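Local coordinates for legionella ubiquitin-specific protease A domain-containing protein (Legionella pneumophila subsp. pneumophila, PDB 5DGG), which is of unknown function but contains a Legionella ubiquitin-specific protease A domain of the CA peptidase clan, here crystallised as the central part of a longer, probably membrane-associated protein, at residues 170-173 with 174-177. Numbering follows the deposited sequence. Where two conformers were deposited one is given.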
loop_
_atom_site.group_PDB
_atom_site.type_symbol
_atom_site.label_atom_id
_atom_site.label_comp_id
_atom_site.label_asym_id
_atom_site.label_seq_id
_atom_site.Cartn_x
_atom_site.Cartn_y
_atom_site.Cartn_z
ATOM N N ASN A 170 6.686 -20.190 -2.160
ATOM C CA ASN A 170 5.922 -19.394 -3.110
ATOM C C ASN A 170 4.416 -19.454 -2.820
ATOM O O ASN A 170 3.621 -19.267 -3.720
ATOM C CB ASN A 170 6.232 -19.880 -4.535
ATOM C CG ASN A 170 6.335 -18.752 -5.538
ATOM O OD1 ASN A 170 6.784 -17.636 -5.223
ATOM N ND2 ASN A 170 5.904 -19.022 -6.754
ATOM N N VAL A 171 4.027 -19.692 -1.566
ATOM C CA VAL A 171 2.597 -19.862 -1.251
ATOM C C VAL A 171 1.804 -18.563 -1.354
ATOM O O VAL A 171 0.597 -18.589 -1.677
ATOM C CB VAL A 171 2.325 -20.483 0.134
ATOM C CG1 VAL A 171 2.875 -21.896 0.209
ATOM C CG2 VAL A 171 2.843 -19.592 1.259
ATOM N N LEU A 172 2.456 -17.422 -1.095
ATOM C CA LEU A 172 1.775 -16.134 -1.263
ATOM C C LEU A 172 1.476 -15.880 -2.750
ATOM O O LEU A 172 0.353 -15.508 -3.131
ATOM C CB LEU A 172 2.571 -15.009 -0.617
ATOM C CG LEU A 172 1.817 -13.682 -0.476
ATOM C CD1 LEU A 172 0.610 -13.724 0.502
ATOM C CD2 LEU A 172 2.811 -12.599 -0.061
ATOM N N ARG A 173 2.443 -16.117 -3.606
ATOM C CA ARG A 173 2.204 -16.067 -5.056
ATOM C C ARG A 173 1.104 -17.037 -5.518
ATOM O O ARG A 173 0.259 -16.686 -6.360
ATOM C CB ARG A 173 3.502 -16.295 -5.816
ATOM C CG ARG A 173 3.386 -16.394 -7.338
ATOM C CD ARG A 173 2.674 -15.207 -8.005
ATOM N NE ARG A 173 3.302 -13.888 -7.805
ATOM C CZ ARG A 173 4.182 -13.328 -8.617
ATOM N NH1 ARG A 173 4.595 -13.978 -9.708
ATOM N NH2 ARG A 173 4.688 -12.114 -8.347
ATOM N N MET A 174 1.042 -18.224 -4.915
ATOM C CA MET A 174 -0.062 -19.108 -5.238
ATOM C C MET A 174 -1.409 -18.544 -4.797
ATOM O O MET A 174 -2.373 -18.641 -5.549
ATOM C CB MET A 174 0.123 -20.496 -4.646
ATOM C CG MET A 174 -0.467 -21.552 -5.566
ATOM S SD MET A 174 -1.382 -22.824 -4.704
ATOM C CE MET A 174 -1.135 -24.186 -5.860
ATOM N N THR A 175 -1.501 -17.939 -3.611
ATOM C CA THR A 175 -2.782 -17.361 -3.220
ATOM C C THR A 175 -3.119 -16.130 -4.074
ATOM O O THR A 175 -4.282 -15.895 -4.368
ATOM C CB THR A 175 -2.893 -17.053 -1.712
ATOM O OG1 THR A 175 -1.845 -16.177 -1.299
ATOM C CG2 THR A 175 -2.788 -18.326 -0.886
ATOM N N THR A 176 -2.121 -15.361 -4.500
ATOM C CA THR A 176 -2.414 -14.196 -5.314
ATOM C C THR A 176 -2.936 -14.650 -6.712
ATOM O O THR A 176 -3.881 -14.046 -7.245
ATOM C CB THR A 176 -1.244 -13.194 -5.394
ATOM O OG1 THR A 176 -0.102 -13.816 -5.938
ATOM C CG2 THR A 176 -0.890 -12.663 -4.019
ATOM N N ARG A 177 -2.385 -15.725 -7.267
ATOM C CA ARG A 177 -2.895 -16.274 -8.544
ATOM C C ARG A 177 -4.327 -16.733 -8.417
ATOM O O ARG A 177 -5.217 -16.264 -9.133
ATOM C CB ARG A 177 -2.029 -17.434 -9.014
ATOM C CG ARG A 177 -0.678 -16.962 -9.507
ATOM C CD ARG A 177 0.378 -18.059 -9.527
ATOM N NE ARG A 177 0.520 -18.714 -10.838
ATOM C CZ ARG A 177 1.066 -18.146 -11.919
ATOM N NH1 ARG A 177 1.506 -16.886 -11.884
ATOM N NH2 ARG A 177 1.155 -18.827 -13.056
#
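Leu172 O accepts two hydrogen bonds from the following turn: Thr176 N donates at 2.8 Å, with a C=O...N angle of 162°, and Thr175 OG1 reaches the same Leu172 O at 2.9 Å. The hydroxyl comes in at a C=O...O angle of only 115°, beside the carbonyl rather than head-on. A chi1 of 57° sets Thr175 OG1 between its own backbone N and carbonyl carbon, turned back to the residue three before. Thr175 CG2 meanwhile lies 3.5 Å from Val171 O, which accepts the amide of Thr175. The amide bonds of Thr175 and Thr176 are i to i+4 bonds of the first turn of helix 171-183, the last helix of the modelled chain; Asn170 stands at its N-cap and accepts Met174 N through its backbone O in the same pattern. The Asn170 side chain makes no capping bond: its OD1 receives Tyr130 OH and Asn167 ND2, while Asn167 OD1 accepts the amide of Arg173. One turn on, Arg177 N closes on Arg173 O at 3.0 Å. Thr176 OG1, 2.9 Å from that same Arg173 O, is also hydrogen-bonded to Asp134 OD2. Asp134, on helix 132-146, forms a salt bridge through OD1 with Arg173 NH2, and Arg173 NH1 donates to Asp4 O. A bend at chi2 brings Arg173 CD to 3.7 Å from Thr176 OG1, and a second at chi3 turns NE and the guanidinium toward these partners. Arg173 CD also touches Arg177 CD at 4.0 Å, an aliphatic contact between two like-charged side chains, of which Arg173 is buried and Arg177 exposed.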